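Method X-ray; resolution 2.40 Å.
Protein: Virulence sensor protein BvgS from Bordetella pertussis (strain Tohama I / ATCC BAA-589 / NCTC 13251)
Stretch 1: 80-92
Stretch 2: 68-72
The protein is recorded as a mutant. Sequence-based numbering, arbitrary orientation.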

ATOM      1  N   LEU A  80      -0.493 -12.990   7.544  1.00 64.98           N
ATOM      2  CA  LEU A  80       0.100 -11.843   6.862  1.00 64.28           C
ATOM      3  C   LEU A  80      -0.498 -11.663   5.472  1.00 63.95           C
ATOM      4  O   LEU A  80      -0.942 -10.565   5.112  1.00 64.34           O
ATOM      5  CB  LEU A  80       1.620 -12.003   6.780  1.00 65.15           C
ATOM      6  CG  LEU A  80       2.368 -10.746   6.319  1.00 65.67           C
ATOM      7  CD1 LEU A  80       2.128  -9.591   7.285  1.00 61.81           C
ATOM      8  CD2 LEU A  80       3.859 -11.008   6.169  1.00 66.73           C
ATOM      9  N   ALA A  81      -0.521 -12.732   4.675  1.00 64.36           N
ATOM     10  CA  ALA A  81      -1.117 -12.646   3.346  1.00 64.25           C
ATOM     11  C   ALA A  81      -2.584 -12.247   3.426  1.00 63.40           C
ATOM     12  O   ALA A  81      -3.066 -11.452   2.610  1.00 63.07           O
ATOM     13  CB  ALA A  81      -0.963 -13.982   2.620  1.00 65.60           C
ATOM     14  N   ARG A  82      -3.312 -12.789   4.404  1.00 64.41           N
ATOM     15  CA  ARG A  82      -4.728 -12.467   4.544  1.00 64.95           C
ATOM     16  C   ARG A  82      -4.928 -10.975   4.785  1.00 63.70           C
ATOM     17  O   ARG A  82      -5.742 -10.327   4.116  1.00 62.39           O
ATOM     18  CB  ARG A  82      -5.334 -13.291   5.682  1.00 68.59           C
ATOM     19  CG  ARG A  82      -6.822 -13.074   5.898  1.00 77.78           C
ATOM     20  CD  ARG A  82      -7.383 -14.024   6.950  1.00 86.76           C
ATOM     21  NE  ARG A  82      -6.709 -13.887   8.239  1.00 80.80           N
ATOM     22  CZ  ARG A  82      -6.860 -12.851   9.060  1.00 84.72           C
ATOM     23  NH1 ARG A  82      -7.656 -11.840   8.728  1.00 78.08           N
ATOM     24  NH2 ARG A  82      -6.206 -12.820  10.213  1.00 86.01           N
ATOM     25  N   GLU A  83      -4.179 -10.408   5.732  1.00 64.60           N
ATOM     26  CA  GLU A  83      -4.334  -8.993   6.058  1.00 62.65           C
ATOM     27  C   GLU A  83      -3.980  -8.106   4.871  1.00 60.69           C
ATOM     28  O   GLU A  83      -4.689  -7.137   4.577  1.00 61.09           O
ATOM     29  CB  GLU A  83      -3.468  -8.648   7.266  1.00 60.97           C
ATOM     30  CG  GLU A  83      -3.782  -9.482   8.500  1.00 62.10           C
ATOM     31  CD  GLU A  83      -2.718  -9.362   9.566  1.00 61.60           C
ATOM     32  OE1 GLU A  83      -1.650  -8.780   9.276  1.00 60.26           O
ATOM     33  OE2 GLU A  83      -2.944  -9.855  10.692  1.00 62.24           O
ATOM     34  N   MET A  84      -2.888  -8.420   4.172  1.00 63.12           N
ATOM     35  CA  MET A  84      -2.491  -7.601   3.032  1.00 65.83           C
ATOM     36  C   MET A  84      -3.530  -7.657   1.921  1.00 67.31           C
ATOM     37  O   MET A  84      -3.782  -6.652   1.245  1.00 62.80           O
ATOM     38  CB  MET A  84      -1.134  -8.058   2.506  1.00 64.85           C
ATOM     39  CG  MET A  84      -0.001  -7.812   3.474  1.00 66.12           C
ATOM     40  SD  MET A  84       1.613  -8.005   2.707  1.00 97.67           S
ATOM     41  CE  MET A  84       2.660  -7.606   4.097  1.00 66.98           C
ATOM     42  N   HIS A  85      -4.139  -8.827   1.708  1.00 60.73           N
ATOM     43  CA  HIS A  85      -5.116  -8.962   0.633  1.00 61.93           C
ATOM     44  C   HIS A  85      -6.239  -7.944   0.777  1.00 60.29           C
ATOM     45  O   HIS A  85      -6.744  -7.418  -0.222  1.00 60.47           O
ATOM     46  CB  HIS A  85      -5.683 -10.382   0.615  1.00 63.15           C
ATOM     47  CG  HIS A  85      -6.536 -10.673  -0.579  1.00 65.69           C
ATOM     48  ND1 HIS A  85      -7.900 -10.858  -0.493  1.00 66.69           N
ATOM     49  CD2 HIS A  85      -6.221 -10.804  -1.889  1.00 68.57           C
ATOM     50  CE1 HIS A  85      -8.386 -11.093  -1.698  1.00 73.22           C
ATOM     51  NE2 HIS A  85      -7.388 -11.066  -2.563  1.00 70.31           N
ATOM     52  N   GLU A  86      -6.640  -7.646   2.014  1.00 59.24           N
ATOM     53  CA  GLU A  86      -7.731  -6.702   2.233  1.00 58.71           C
ATOM     54  C   GLU A  86      -7.353  -5.298   1.770  1.00 57.96           C
ATOM     55  O   GLU A  86      -8.175  -4.594   1.171  1.00 57.77           O
ATOM     56  CB  GLU A  86      -8.124  -6.706   3.711  1.00 57.92           C
ATOM     57  CG  GLU A  86      -8.757  -8.018   4.165  1.00 59.17           C
ATOM     58  CD  GLU A  86      -8.872  -8.138   5.674  1.00 60.45           C
ATOM     59  OE1 GLU A  86      -9.038  -9.274   6.169  1.00 65.08           O
ATOM     60  OE2 GLU A  86      -8.794  -7.102   6.369  1.00 58.31           O
ATOM     61  N   PHE A  87      -6.115  -4.877   2.027  1.00 58.06           N
ATOM     62  CA  PHE A  87      -5.699  -3.532   1.647  1.00 59.08           C
ATOM     63  C   PHE A  87      -5.423  -3.404   0.156  1.00 58.64           C
ATOM     64  O   PHE A  87      -5.532  -2.303  -0.395  1.00 59.67           O
ATOM     65  CB  PHE A  87      -4.448  -3.126   2.427  1.00 56.26           C
ATOM     66  CG  PHE A  87      -4.706  -2.837   3.874  1.00 55.71           C
ATOM     67  CD1 PHE A  87      -4.643  -3.847   4.816  1.00 55.94           C
ATOM     68  CD2 PHE A  87      -5.010  -1.553   4.292  1.00 55.09           C
ATOM     69  CE1 PHE A  87      -4.879  -3.580   6.151  1.00 55.19           C
ATOM     70  CE2 PHE A  87      -5.245  -1.280   5.624  1.00 53.53           C
ATOM     71  CZ  PHE A  87      -5.181  -2.293   6.554  1.00 53.83           C
ATOM     72  N   LEU A  88      -5.058  -4.498  -0.505  1.00 60.55           N
ATOM     73  CA  LEU A  88      -4.752  -4.462  -1.925  1.00 59.62           C
ATOM     74  C   LEU A  88      -6.028  -4.601  -2.745  1.00 62.57           C
ATOM     75  O   LEU A  88      -7.115  -4.855  -2.220  1.00 63.40           O
ATOM     76  CB  LEU A  88      -3.766  -5.572  -2.286  1.00 61.25           C
ATOM     77  CG  LEU A  88      -2.456  -5.553  -1.498  1.00 59.96           C
ATOM     78  CD1 LEU A  88      -1.710  -6.852  -1.706  1.00 60.94           C
ATOM     79  CD2 LEU A  88      -1.596  -4.375  -1.909  1.00 58.20           C
ATOM     80  N   LEU A  89      -5.885  -4.430  -4.053  1.00 71.26           N
ATOM     81  CA  LEU A  89      -6.979  -4.589  -4.996  1.00 76.86           C
ATOM     82  C   LEU A  89      -6.787  -5.871  -5.797  1.00 82.49           C
ATOM     83  O   LEU A  89      -5.660  -6.323  -6.018  1.00 83.62           O
ATOM     84  CB  LEU A  89      -7.070  -3.392  -5.943  1.00 76.82           C
ATOM     85  CG  LEU A  89      -7.411  -2.050  -5.293  1.00 72.39           C
ATOM     86  CD1 LEU A  89      -7.550  -0.968  -6.350  1.00 73.07           C
ATOM     87  CD2 LEU A  89      -8.684  -2.156  -4.466  1.00 72.15           C
ATOM     88  N   THR A  90      -7.905  -6.451  -6.224  1.00 84.90           N
ATOM     89  CA  THR A  90      -7.863  -7.694  -6.981  1.00 90.74           C
ATOM     90  C   THR A  90      -7.129  -7.489  -8.303  1.00 99.74           C
ATOM     91  O   THR A  90      -7.060  -6.380  -8.844  1.00 99.20           O
ATOM     92  CB  THR A  90      -9.282  -8.207  -7.236  1.00 91.43           C
ATOM     93  OG1 THR A  90     -10.039  -8.152  -6.020  1.00 89.01           O
ATOM     94  CG2 THR A  90      -9.251  -9.644  -7.733  1.00 96.74           C
ATOM     95  N   ARG A  91      -6.569  -8.579  -8.822  1.00114.75           N
ATOM     96  CA  ARG A  91      -5.778  -8.553 -10.052  1.00123.23           C
ATOM     97  C   ARG A  91      -6.726  -8.720 -11.235  1.00123.34           C
ATOM     98  O   ARG A  91      -7.196  -9.825 -11.519  1.00127.08           O
ATOM     99  CB  ARG A  91      -4.711  -9.643 -10.017  1.00127.92           C
ATOM    100  CG  ARG A  91      -3.648  -9.527 -11.101  1.00139.52           C
ATOM    101  CD  ARG A  91      -2.496 -10.500 -10.870  1.00137.04           C
ATOM    102  NE  ARG A  91      -2.927 -11.896 -10.894  1.00140.34           N
ATOM    103  CZ  ARG A  91      -3.088 -12.618 -12.000  1.00146.89           C
ATOM    104  NH1 ARG A  91      -2.862 -12.080 -13.193  1.00142.85           N
ATOM    105  NH2 ARG A  91      -3.481 -13.881 -11.913  1.00145.84           N
ATOM    106  N   VAL A  92      -7.008  -7.615 -11.929  1.00121.01           N
ATOM    107  CA  VAL A  92      -7.950  -7.642 -13.044  1.00123.55           C
ATOM    108  C   VAL A  92      -7.244  -8.121 -14.309  1.00129.97           C
ATOM    109  O   VAL A  92      -6.019  -8.054 -14.440  1.00130.17           O
ATOM    110  CB  VAL A  92      -8.591  -6.255 -13.252  1.00119.69           C
ATOM    111  CG1 VAL A  92      -9.664  -6.308 -14.330  1.00122.53           C
ATOM    112  CG2 VAL A  92      -9.180  -5.739 -11.948  1.00113.71           C
TER
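Stretch 2, residues 68-72: TIPEA

The carboxylate of Glu71 spans the end of the helix in stretch 1, one oxygen bound to a helical side chain and the other to the backbone of the loop beyond. OE1 of Glu71 accepts a hydrogen bond from NE2 of His85 at 3.0 Å, with an N-H...acceptor angle of 167°, close to linear; OE1 also lies at the edge of the imidazole ring, near its plane, where an in-plane N-H can reach it. OE2 of Glu71 accepts a second bond from the backbone N of Arg91, also 3.0 Å long, but its angle of 132° marks it as weak. The CA-to-CB bond of Glu71 points sideways, and the side chain reaches stretch 1 by folding, with chi1 and chi2 both m (-61° and -68°). His85 also starts sideways: its CA-to-CB bond is sideways, chi1 is t (-171°), and the ring end comes nearer to stretch 2.

Stretch 2 has no regular secondary structure. Ile69 (phi/psi -116/88) and Pro70 (-61/152) are extended, whereas Glu71 (-74/-41) has helical angles. The CA pairings give the direction: Ala81 is nearest to Ile69 at 5.6 Å between CA atoms, and Thr90 to Glu71 at 7.0 Å, so both segments advance in the same general sense. With no regular element in stretch 2, no crossing angle is assigned.

Ile69 is the apolar centre of the contact. It is buried, its CA-to-CB bond points toward stretch 1, and it has 105 Å² covered, almost equal to the 104 Å² of Glu71; the whole interface buries 418 Å², both sides summed. Its CD1 lies 3.5 Å from SD of Met84, and its CG1 lies 3.5 Å from CD1 of Leu88. Its CG2 packs against the helix backbone, 3.6 Å from O of Ala81 and 3.8 Å from N of His85. Those two backbone atoms are already joined by the helical bond from His85 N to Ala81 O (3.0 Å), so the methyl group rests beside a satisfied backbone pair.

Leu88, the first residue to leave helical phi/psi (-85/173), still directs its CA-to-CB bond toward stretch 2. The chain then continues in extended conformation through Leu89 and Thr90, bringing Arg91 N to the carboxylate. Beside it, CG2 of Thr90 approaches OE1 of Glu71 to 3.4 Å, and CB of Arg91 lies 3.6 Å from OE2 of Glu71. Arg91 is poorly ordered, which advises caution over the weak bond.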

ATOM      1  N   THR A  68       4.399 -12.977  -2.987  1.00 69.79           N
ATOM      2  CA  THR A  68       3.111 -12.672  -3.590  1.00 69.32           C
ATOM      3  C   THR A  68       2.002 -12.629  -2.546  1.00 68.68           C
ATOM      4  O   THR A  68       2.137 -13.151  -1.435  1.00 68.41           O
ATOM      5  CB  THR A  68       2.748 -13.705  -4.666  1.00 68.93           C
ATOM      6  OG1 THR A  68       2.645 -15.005  -4.068  1.00 68.86           O
ATOM      7  CG2 THR A  68       3.804 -13.741  -5.751  1.00 71.34           C
ATOM      8  N   ILE A  69       0.900 -11.989  -2.929  1.00 69.21           N
ATOM      9  CA  ILE A  69      -0.335 -11.974  -2.150  1.00 68.29           C
ATOM     10  C   ILE A  69      -1.398 -12.686  -2.980  1.00 68.95           C
ATOM     11  O   ILE A  69      -2.126 -12.029  -3.740  1.00 69.30           O
ATOM     12  CB  ILE A  69      -0.784 -10.545  -1.806  1.00 67.23           C
ATOM     13  CG1 ILE A  69       0.406  -9.668  -1.400  1.00 67.33           C
ATOM     14  CG2 ILE A  69      -1.833 -10.585  -0.698  1.00 65.01           C
ATOM     15  CD1 ILE A  69       0.988  -9.992  -0.057  1.00 69.45           C
ATOM     16  N   PRO A  70      -1.524 -14.010  -2.884  1.00 69.55           N
ATOM     17  CA  PRO A  70      -2.433 -14.726  -3.787  1.00 70.14           C
ATOM     18  C   PRO A  70      -3.879 -14.278  -3.622  1.00 71.21           C
ATOM     19  O   PRO A  70      -4.303 -13.838  -2.552  1.00 70.29           O
ATOM     20  CB  PRO A  70      -2.254 -16.195  -3.382  1.00 70.53           C
ATOM     21  CG  PRO A  70      -0.929 -16.248  -2.696  1.00 70.08           C
ATOM     22  CD  PRO A  70      -0.786 -14.931  -2.001  1.00 69.34           C
ATOM     23  N   GLU A  71      -4.637 -14.395  -4.717  1.00 72.03           N
ATOM     24  CA  GLU A  71      -6.060 -14.076  -4.671  1.00 73.36           C
ATOM     25  C   GLU A  71      -6.841 -15.162  -3.940  1.00 72.60           C
ATOM     26  O   GLU A  71      -7.752 -14.863  -3.160  1.00 72.39           O
ATOM     27  CB  GLU A  71      -6.605 -13.892  -6.088  1.00 77.02           C
ATOM     28  CG  GLU A  71      -5.954 -12.758  -6.869  1.00 88.71           C
ATOM     29  CD  GLU A  71      -6.283 -11.390  -6.305  1.00 83.41           C
ATOM     30  OE1 GLU A  71      -7.243 -11.284  -5.514  1.00 82.08           O
ATOM     31  OE2 GLU A  71      -5.576 -10.421  -6.654  1.00 88.49           O
ATOM     32  N   ALA A  72      -6.497 -16.424  -4.178  1.00 73.93           N
ATOM     33  CA  ALA A  72      -7.167 -17.532  -3.519  1.00 74.47           C
ATOM     34  C   ALA A  72      -6.627 -17.720  -2.105  1.00 73.39           C
ATOM     35  O   ALA A  72      -5.502 -17.331  -1.780  1.00 72.40           O
ATOM     36  CB  ALA A  72      -6.992 -18.820  -4.321  1.00 75.08           C
TER